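Local coordinates for putative glycyl-glycine endopeptidase lytM (Ruminococcus gnavus, PDB 3NYY), which probably cleaves peptide bonds as a metal-dependent endopeptidase of the M23 family, at residues Asp17-Pro22 with Glu228-Asn233; Thr128-Glu133 with Val215-Gly220; Val142-Asp147 with Asp188-Gly193. One frame throughout, in Å; residues are numbered along the deposited sequence. Where two conformers were deposited one is given.

Interaction 1: residues Asp17-Pro22 with Glu228-Asn233; sequences DFRRQP and EEISVN. With SO4 (sulfate ion), chain E.
Arg-19 reaches from helix 16-20 and sets one edge of its guanidinium against Ser-231 of strand 228-232. Its CG stands anti to the carbonyl carbon, and a bend at chi3 (68°) turns the head so that two nitrogens grip the serine side-on. Arg-19 NE donates to Ser-231 O at 2.8 Å, nearly along the C=O axis, while Arg-19 NH2 meets Ser-231 OG at 2.9 Å in the guanidinium plane and adds a weak bond to the same carbonyl. Ile-230 crosses at about a right angle and lays CG2 over one guanidinium face, 3.5 Å from Arg-19 NE. The remaining nitrogen, NH1, donates to O1 of a sulfate, probably from the crystallisation liquor, which also binds Arg-117.

Asn-233 meets two successive carbonyls: Asn-233 N donates to Arg-19 O at 2.8 Å, and Asn-233 ND2, with CG anti to the backbone N, reaches Arg-20 O at 3.0 Å from above the carbonyl plane. ND2 is also bonded to Asp-111, and Ser-231 OG to Glu-126. Gln-21, its chain bent at chi2 (-86°), folds back so that NE2 lies over the centre of the Phe-18 ring and donates to Phe-18 O at 2.9 Å, while a water links its OE1 to Asn-233 O.

An alanine in place of Arg-19 would probably loosen the helix from the strand, since both grips on Ser-231 and the sulfate contact would go. The contact thus ties the N-terminal region to the M23 domain through directional polar bonds, and in this crystal the sulfate probably offsets the repulsion between Arg-19 and Arg-117.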
loop_
_atom_site.group_PDB
_atom_site.type_symbol
_atom_site.label_atom_id
_atom_site.label_comp_id
_atom_site.label_asym_id
_atom_site.label_seq_id
_atom_site.Cartn_x
_atom_site.Cartn_y
_atom_site.Cartn_z
ATOM N N ASP A 17 8.627 5.295 18.546
ATOM C CA ASP A 17 8.777 6.382 17.591
ATOM C C ASP A 17 10.032 6.203 16.704
ATOM O O ASP A 17 10.001 6.568 15.544
ATOM C CB ASP A 17 8.845 7.753 18.283
ATOM C CG ASP A 17 7.533 8.191 18.885
ATOM O OD1 ASP A 17 6.459 7.714 18.476
ATOM O OD2 ASP A 17 7.573 9.042 19.791
ATOM N N PHE A 18 11.110 5.624 17.233
ATOM C CA PHE A 18 12.236 5.290 16.398
ATOM C C PHE A 18 11.850 4.220 15.369
ATOM O O PHE A 18 12.163 4.331 14.175
ATOM C CB PHE A 18 13.426 4.841 17.235
ATOM C CG PHE A 18 14.605 4.443 16.411
ATOM C CD1 PHE A 18 15.497 5.416 15.941
ATOM C CD2 PHE A 18 14.801 3.122 16.031
ATOM C CE1 PHE A 18 16.600 5.050 15.163
ATOM C CE2 PHE A 18 15.887 2.759 15.230
ATOM C CZ PHE A 18 16.790 3.730 14.792
ATOM N N ARG A 19 11.174 3.187 15.825
ATOM C CA ARG A 19 10.812 2.104 14.907
ATOM C C ARG A 19 9.949 2.580 13.761
ATOM O O ARG A 19 10.057 2.075 12.635
ATOM C CB ARG A 19 10.160 0.949 15.636
ATOM C CG ARG A 19 11.049 0.298 16.636
ATOM C CD ARG A 19 10.318 -0.793 17.401
ATOM N NE ARG A 19 10.004 -1.933 16.537
ATOM C CZ ARG A 19 9.279 -2.988 16.877
ATOM N NH1 ARG A 19 8.731 -3.099 18.097
ATOM N NH2 ARG A 19 9.079 -3.981 16.007
ATOM N N ARG A 20 9.085 3.558 14.061
ATOM C CA ARG A 20 8.190 4.112 13.037
ATOM C C ARG A 20 8.889 4.952 11.958
ATOM O O ARG A 20 8.390 5.059 10.844
ATOM C CB ARG A 20 7.073 4.896 13.734
ATOM C CG ARG A 20 6.033 5.532 12.770
ATOM C CD ARG A 20 4.793 6.040 13.494
ATOM N NE ARG A 20 5.142 6.895 14.631
ATOM C CZ ARG A 20 5.270 8.211 14.599
ATOM N NH1 ARG A 20 5.066 8.901 13.479
ATOM N NH2 ARG A 20 5.649 8.856 15.699
ATOM N N GLN A 21 10.044 5.544 12.288
ATOM C CA GLN A 21 10.874 6.329 11.362
ATOM C C GLN A 21 10.126 7.517 10.784
ATOM O O GLN A 21 9.942 7.603 9.589
ATOM C CB GLN A 21 11.424 5.440 10.249
ATOM C CG GLN A 21 12.298 4.320 10.712
ATOM C CD GLN A 21 13.755 4.668 10.901
ATOM O OE1 GLN A 21 14.466 4.989 9.938
ATOM N NE2 GLN A 21 14.225 4.599 12.187
ATOM N N PRO A 22 9.647 8.431 11.646
ATOM C CA PRO A 22 8.777 9.519 11.135
ATOM C C PRO A 22 9.608 10.544 10.351
ATOM O O PRO A 22 10.398 11.255 10.944
ATOM C CB PRO A 22 8.203 10.113 12.406
ATOM C CG PRO A 22 9.150 9.791 13.482
ATOM C CD PRO A 22 9.826 8.510 13.100
ATOM N N GLU A 228 17.869 -9.543 20.906
ATOM C CA GLU A 228 16.685 -9.532 20.051
ATOM C C GLU A 228 16.895 -8.800 18.729
ATOM O O GLU A 228 17.497 -7.740 18.698
ATOM C CB GLU A 228 15.547 -8.858 20.818
ATOM C CG GLU A 228 14.172 -8.993 20.185
ATOM C CD GLU A 228 13.132 -8.155 20.910
ATOM O OE1 GLU A 228 13.512 -7.433 21.860
ATOM O OE2 GLU A 228 11.949 -8.202 20.486
ATOM N N GLU A 229 16.335 -9.354 17.639
ATOM C CA GLU A 229 16.305 -8.649 16.360
ATOM C C GLU A 229 15.004 -7.891 16.335
ATOM O O GLU A 229 13.942 -8.486 16.537
ATOM C CB GLU A 229 16.376 -9.635 15.203
ATOM C CG GLU A 229 17.738 -10.337 15.116
ATOM C CD GLU A 229 18.791 -9.518 14.467
ATOM O OE1 GLU A 229 18.527 -8.357 14.122
ATOM O OE2 GLU A 229 19.924 -10.007 14.342
ATOM N N ILE A 230 15.102 -6.581 16.128
ATOM C CA ILE A 230 13.972 -5.638 16.210
ATOM C C ILE A 230 13.698 -5.099 14.819
ATOM O O ILE A 230 14.577 -4.478 14.227
ATOM C CB ILE A 230 14.290 -4.392 17.112
ATOM C CG1 ILE A 230 14.817 -4.809 18.489
ATOM C CG2 ILE A 230 13.085 -3.422 17.233
ATOM C CD1 ILE A 230 13.827 -5.581 19.324
ATOM N N SER A 231 12.482 -5.284 14.329
ATOM C CA SER A 231 12.111 -4.684 13.060
ATOM C C SER A 231 11.906 -3.161 13.186
ATOM O O SER A 231 11.395 -2.651 14.194
ATOM C CB SER A 231 10.832 -5.341 12.529
ATOM O OG SER A 231 9.735 -5.149 13.439
ATOM N N VAL A 232 12.308 -2.460 12.130
ATOM C CA VAL A 232 12.087 -1.008 11.983
ATOM C C VAL A 232 11.445 -0.741 10.639
ATOM O O VAL A 232 11.579 -1.549 9.715
ATOM C CB VAL A 232 13.418 -0.203 12.138
ATOM C CG1 VAL A 232 14.075 -0.546 13.464
ATOM C CG2 VAL A 232 14.353 -0.465 10.974
ATOM N N ASN A 233 10.759 0.383 10.526
ATOM C CA ASN A 233 10.017 0.711 9.312
ATOM C C ASN A 233 10.934 0.971 8.126
ATOM O O ASN A 233 11.672 1.971 8.137
ATOM C CB ASN A 233 9.135 1.929 9.586
ATOM C CG ASN A 233 8.106 2.193 8.509
ATOM O OD1 ASN A 233 7.930 1.386 7.563
ATOM N ND2 ASN A 233 7.334 3.316 8.687
HETATM S S SO4 E . 7.048 -6.320 19.815
HETATM O O1 SO4 E . 7.889 -5.626 18.854
HETATM O O2 SO4 E . 7.328 -7.752 19.713
HETATM O O3 SO4 E . 7.337 -5.809 21.157
HETATM O O4 SO4 E . 5.632 -6.083 19.521
HETATM O O HOH W 1 13.350 3.892 7.142
#

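Interaction 2: residues Thr128-Glu133 with Val215-Gly220; sequences TDIMAE and VHLHLG
Strands 128-132 and 216-220 run antiparallel, their N-to-C directions 165° apart, as neighbours in the main antiparallel sheet of the M23 peptidase fold. Thr-128 pairs with Leu-219 and Ile-130 with Leu-217 as hydrogen-bonded pairs, each with two N-H...O bonds, and Ala-132 N extends the ladder to Val-215 O.

On one face, Ile-130 and Leu-217 meet at their tips, CD1 to CD2 at 4.2 Å, beside Thr-128 and Leu-219, and helix 235-240 packs against this layer. The other carries Asp-129, Met-131, His-216 and His-218. The two histidines form the His-x-His motif of the family; in zinc-bearing relatives the second histidine of that motif and an aspartate placed like Asp-129 bind the metal, so this face probably marks the active site.

Here Asp-129 and His-218 join directly. His-218 CG lies anti to the backbone N, which brings ND1 to Asp-129 OD1 at 2.7 Å; the bond uses the oxygen's syn lone pair and lies in the imidazole plane, although carboxylate and ring are turned 49° apart. With ND1 donating, the neutral ring would carry its lone pair on NE2; no metal is bound here, and the bond joins two groups that in relatives would probably hold it. His-216 stands beside Asp-129 with its ring perpendicular to the carboxylate and its ND1 bonded to Pro-214 O. Phe-115 of the second subunit meets the His-216 ring edge-to-face. Met-131, a selenomethionine, runs alongside, SE 3.6 Å from His-216 CB. One water bridges His-216 and Asp-129, 2.7 Å from His-216 NE2 and 3.2 Å from Asp-129 OD1.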
loop_
_atom_site.group_PDB
_atom_site.type_symbol
_atom_site.label_atom_id
_atom_site.label_comp_id
_atom_site.label_asym_id
_atom_site.label_seq_id
_atom_site.Cartn_x
_atom_site.Cartn_y
_atom_site.Cartn_z
ATOM N N THR A 128 7.751 -3.490 4.814
ATOM C CA THR A 128 7.100 -2.816 3.681
ATOM C C THR A 128 6.896 -3.861 2.589
ATOM O O THR A 128 7.788 -4.600 2.236
ATOM C CB THR A 128 7.916 -1.667 3.159
ATOM O OG1 THR A 128 8.165 -0.732 4.235
ATOM C CG2 THR A 128 7.198 -0.937 1.983
ATOM N N ASP A 129 5.673 -3.923 2.083
ATOM C CA ASP A 129 5.286 -4.817 0.984
ATOM C C ASP A 129 5.296 -4.088 -0.337
ATOM O O ASP A 129 4.532 -3.155 -0.553
ATOM C CB ASP A 129 3.938 -5.446 1.287
ATOM C CG ASP A 129 3.995 -6.338 2.516
ATOM O OD1 ASP A 129 5.005 -7.033 2.667
ATOM O OD2 ASP A 129 3.098 -6.268 3.370
ATOM N N ILE A 130 6.213 -4.478 -1.208
ATOM C CA ILE A 130 6.379 -3.845 -2.492
ATOM C C ILE A 130 5.636 -4.718 -3.536
ATOM O O ILE A 130 6.069 -5.845 -3.890
ATOM C CB ILE A 130 7.815 -3.654 -2.814
ATOM C CG1 ILE A 130 8.482 -2.730 -1.790
ATOM C CG2 ILE A 130 7.948 -3.058 -4.217
ATOM C CD1 ILE A 130 10.002 -2.735 -1.885
HETATM N N MSE A 131 4.517 -4.180 -4.018
HETATM C CA MSE A 131 3.566 -4.924 -4.828
HETATM C C MSE A 131 3.866 -4.871 -6.290
HETATM O O MSE A 131 4.150 -3.807 -6.847
HETATM C CB MSE A 131 2.121 -4.460 -4.578
HETATM C CG MSE A 131 1.726 -4.310 -3.089
HETATM SE SE MSE A 131 1.697 -5.918 -2.075
HETATM C CE MSE A 131 0.729 -5.327 -0.476
ATOM N N ALA A 132 3.844 -6.052 -6.926
ATOM C CA ALA A 132 3.984 -6.129 -8.389
ATOM C C ALA A 132 2.724 -5.554 -9.124
ATOM O O ALA A 132 1.599 -5.952 -8.819
ATOM C CB ALA A 132 4.157 -7.588 -8.826
ATOM N N GLU A 133 2.963 -4.687 -10.117
ATOM C CA GLU A 133 1.959 -4.246 -11.092
ATOM C C GLU A 133 1.557 -5.441 -11.981
ATOM O O GLU A 133 0.383 -5.762 -12.112
ATOM C CB GLU A 133 2.545 -3.138 -11.984
ATOM C CG GLU A 133 1.564 -2.588 -13.072
ATOM C CD GLU A 133 0.574 -1.555 -12.544
ATOM O OE1 GLU A 133 0.697 -1.082 -11.387
ATOM O OE2 GLU A 133 -0.346 -1.211 -13.312
ATOM N N VAL A 215 1.726 -11.461 -5.830
ATOM C CA VAL A 215 3.170 -11.341 -6.000
ATOM C C VAL A 215 3.621 -9.992 -5.434
ATOM O O VAL A 215 3.084 -8.931 -5.770
ATOM C CB VAL A 215 3.567 -11.499 -7.471
ATOM C CG1 VAL A 215 5.033 -11.125 -7.721
ATOM C CG2 VAL A 215 3.309 -12.962 -7.930
ATOM N N HIS A 216 4.605 -10.055 -4.538
ATOM C CA HIS A 216 5.178 -8.899 -3.914
ATOM C C HIS A 216 6.480 -9.267 -3.256
ATOM O O HIS A 216 6.741 -10.447 -2.934
ATOM C CB HIS A 216 4.227 -8.328 -2.843
ATOM C CG HIS A 216 4.092 -9.152 -1.605
ATOM N ND1 HIS A 216 3.459 -10.381 -1.555
ATOM C CD2 HIS A 216 4.505 -8.887 -0.339
ATOM C CE1 HIS A 216 3.534 -10.850 -0.314
ATOM N NE2 HIS A 216 4.137 -9.951 0.450
ATOM N N LEU A 217 7.307 -8.242 -3.069
ATOM C CA LEU A 217 8.503 -8.390 -2.225
ATOM C C LEU A 217 8.169 -7.873 -0.842
ATOM O O LEU A 217 7.760 -6.716 -0.692
ATOM C CB LEU A 217 9.666 -7.532 -2.722
ATOM C CG LEU A 217 10.884 -7.505 -1.805
ATOM C CD1 LEU A 217 11.579 -8.925 -1.595
ATOM C CD2 LEU A 217 11.919 -6.467 -2.335
ATOM N N HIS A 218 8.315 -8.712 0.185
ATOM C CA HIS A 218 8.268 -8.186 1.546
ATOM C C HIS A 218 9.696 -7.826 1.947
ATOM O O HIS A 218 10.588 -8.697 1.922
ATOM C CB HIS A 218 7.655 -9.179 2.541
ATOM C CG HIS A 218 7.774 -8.720 3.949
ATOM N ND1 HIS A 218 6.835 -7.889 4.527
ATOM C CD2 HIS A 218 8.752 -8.904 4.872
ATOM C CE1 HIS A 218 7.232 -7.594 5.764
ATOM N NE2 HIS A 218 8.373 -8.221 6.012
ATOM N N LEU A 219 9.894 -6.565 2.336
ATOM C CA LEU A 219 11.205 -6.061 2.807
ATOM C C LEU A 219 11.098 -5.760 4.282
ATOM O O LEU A 219 10.186 -5.047 4.729
ATOM C CB LEU A 219 11.629 -4.814 2.050
ATOM C CG LEU A 219 12.961 -4.225 2.609
ATOM C CD1 LEU A 219 14.113 -5.179 2.018
ATOM C CD2 LEU A 219 13.105 -2.763 2.296
ATOM N N GLY A 220 12.048 -6.293 5.047
ATOM C CA GLY A 220 12.203 -5.962 6.444
ATOM C C GLY A 220 13.607 -5.463 6.709
ATOM O O GLY A 220 14.539 -5.787 6.002
HETATM O O HOH W 2 4.028 -10.054 3.181
HETATM O O HOH W 3 0.811 -8.111 -7.114
#

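Interaction 3: residues Val142-Asp147 with Asp188-Gly193; sequences VVSMTD and DPVKAG
Ser-144 O is held by one nearly straight hydrogen bond, from Gly-193 N in the carbonyl plane at 2.8 Å with an N-H...O angle of 170°, and by a weaker CA-H...O contact from Ala-192 CA. The bond ties together two linkers of the M23 peptidase fold. Residues 144-147 lead from strand 141-143 of a small three-stranded sheet to strand 148-153 of the main sheet, and residues 191-194 return from strand 189-190 of the main sheet to strand 195-198 of the small one. The linkers thus pass between the same two sheets in opposite senses, their touching parts 127° apart.

Asp-147 anchors the other end. Its CG stands beside the backbone N, anti to the carbonyl carbon, and directs the carboxylate along the Lys-191 side chain. Asp-147 OD1 takes the N-H of Ala-192 N on its anti lone pair at 2.9 Å. Lys-191 folds alongside, bent at chi2 and chi3, so that CD and CE pass beside OD1 before NZ reaches Asp-147 OD2 from above the carboxylate plane, a salt bridge of 3.2 Å. The two oxygens serve separate donors, and the lysine is likely to keep the aspartate ionised.

Ala-192 presses its CB against the backbone of Met-145 and Thr-146. Gly-193 follows with phi of 95°, where a side chain would run into the carbonyl O of Ala-192. Within residues 144-147, Ser-144 OG, anti to its own backbone N, donates to Thr-146 O on a lone pair at 2.6 Å, and Val-190 CG2 lies 3.9 Å from that hydroxyl oxygen.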
loop_
_atom_site.group_PDB
_atom_site.type_symbol
_atom_site.label_atom_id
_atom_site.label_comp_id
_atom_site.label_asym_id
_atom_site.label_seq_id
_atom_site.Cartn_x
_atom_site.Cartn_y
_atom_site.Cartn_z
ATOM N N VAL A 142 14.931 -8.947 -7.874
ATOM C CA VAL A 142 15.150 -8.352 -6.554
ATOM C C VAL A 142 16.656 -8.278 -6.386
ATOM O O VAL A 142 17.356 -9.279 -6.520
ATOM C CB VAL A 142 14.470 -9.175 -5.456
ATOM C CG1 VAL A 142 14.852 -8.628 -4.088
ATOM C CG2 VAL A 142 12.905 -9.168 -5.668
ATOM N N VAL A 143 17.154 -7.056 -6.144
ATOM C CA VAL A 143 18.556 -6.795 -5.954
ATOM C C VAL A 143 18.821 -6.283 -4.556
ATOM O O VAL A 143 17.941 -5.738 -3.873
ATOM C CB VAL A 143 19.097 -5.793 -6.979
ATOM C CG1 VAL A 143 18.888 -6.323 -8.388
ATOM C CG2 VAL A 143 18.493 -4.393 -6.789
ATOM N N SER A 144 20.045 -6.475 -4.102
ATOM C CA SER A 144 20.434 -6.102 -2.752
ATOM C C SER A 144 20.521 -4.587 -2.662
ATOM O O SER A 144 21.194 -3.945 -3.460
ATOM C CB SER A 144 21.805 -6.662 -2.398
ATOM O OG SER A 144 22.115 -6.462 -1.001
HETATM N N MSE A 145 19.888 -4.032 -1.661
HETATM C CA MSE A 145 19.922 -2.580 -1.462
HETATM C C MSE A 145 21.299 -2.110 -1.023
HETATM O O MSE A 145 21.635 -0.949 -1.211
HETATM C CB MSE A 145 18.867 -2.185 -0.431
HETATM C CG MSE A 145 17.419 -2.408 -0.926
HETATM SE SE MSE A 145 16.102 -2.133 0.475
HETATM C CE MSE A 145 16.152 -0.243 0.537
ATOM N N THR A 146 22.038 -3.008 -0.379
ATOM C CA THR A 146 23.304 -2.711 0.306
ATOM C C THR A 146 24.395 -3.704 -0.068
ATOM O O THR A 146 24.125 -4.796 -0.566
ATOM C CB THR A 146 23.117 -2.834 1.853
ATOM O OG1 THR A 146 22.937 -4.219 2.208
ATOM C CG2 THR A 146 21.871 -1.999 2.340
ATOM N N ASP A 147 25.640 -3.339 0.213
ATOM C CA ASP A 147 26.680 -4.326 0.263
ATOM C C ASP A 147 26.364 -5.191 1.479
ATOM O O ASP A 147 25.571 -4.807 2.353
ATOM C CB ASP A 147 28.031 -3.658 0.501
ATOM C CG ASP A 147 28.572 -2.907 -0.692
ATOM O OD1 ASP A 147 28.017 -2.931 -1.795
ATOM O OD2 ASP A 147 29.656 -2.292 -0.502
ATOM N N ASP A 188 28.466 -15.762 1.499
ATOM C CA ASP A 188 28.915 -15.075 0.295
ATOM C C ASP A 188 28.776 -13.567 0.462
ATOM O O ASP A 188 27.782 -13.077 0.982
ATOM C CB ASP A 188 28.108 -15.496 -0.929
ATOM C CG ASP A 188 28.477 -16.891 -1.461
ATOM O OD1 ASP A 188 29.487 -17.488 -0.991
ATOM O OD2 ASP A 188 27.730 -17.364 -2.338
ATOM N N PRO A 189 29.770 -12.820 0.002
ATOM C CA PRO A 189 29.686 -11.385 -0.035
ATOM C C PRO A 189 28.797 -10.945 -1.201
ATOM O O PRO A 189 28.809 -11.582 -2.246
ATOM C CB PRO A 189 31.154 -10.973 -0.263
ATOM C CG PRO A 189 31.709 -12.082 -1.116
ATOM C CD PRO A 189 31.052 -13.327 -0.565
ATOM N N VAL A 190 28.057 -9.854 -1.021
ATOM C CA VAL A 190 27.272 -9.227 -2.073
ATOM C C VAL A 190 27.618 -7.723 -2.131
ATOM O O VAL A 190 28.007 -7.114 -1.111
ATOM C CB VAL A 190 25.722 -9.413 -1.915
ATOM C CG1 VAL A 190 25.365 -10.917 -2.046
ATOM C CG2 VAL A 190 25.196 -8.795 -0.663
ATOM N N LYS A 191 27.490 -7.157 -3.325
ATOM C CA LYS A 191 27.550 -5.734 -3.542
ATOM C C LYS A 191 26.142 -5.237 -3.798
ATOM O O LYS A 191 25.282 -5.933 -4.386
ATOM C CB LYS A 191 28.462 -5.374 -4.731
ATOM C CG LYS A 191 29.944 -5.685 -4.500
ATOM C CD LYS A 191 30.575 -4.824 -3.446
ATOM C CE LYS A 191 30.804 -3.405 -3.947
ATOM N NZ LYS A 191 31.679 -2.639 -2.996
ATOM N N ALA A 192 25.879 -3.999 -3.355
ATOM C CA ALA A 192 24.592 -3.356 -3.649
ATOM C C ALA A 192 24.324 -3.384 -5.139
ATOM O O ALA A 192 25.226 -3.120 -5.961
ATOM C CB ALA A 192 24.604 -1.928 -3.117
ATOM N N GLY A 193 23.112 -3.764 -5.500
ATOM C CA GLY A 193 22.701 -3.938 -6.898
ATOM C C GLY A 193 22.800 -5.355 -7.429
ATOM O O GLY A 193 22.234 -5.657 -8.477
#

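How the interactions relate
Interaction 2 touches both of the others. Toward interaction 1, its centre about 18 Å away, Asn-233 OD1 packs 4.0 Å from Thr-128 OG1, and strands 216-225 and 228-232 follow each other in the chain as sheet neighbours. Toward interaction 3, with centres about 17 Å apart, Leu-219 CD2 meets Met-145 SE at 3.6 Å and Leu-217 CD2 meets Val-142 CG1 at 4.0 Å. These leucines lie on the sheet face opposite His-216, His-218 and Asp-129, so interaction 3 packs behind the probable active site. Interactions 1 and 3 do not touch; their nearest atoms are about 9 Å apart. Along the chain, interaction 3 nests within interaction 2, and both within interaction 1.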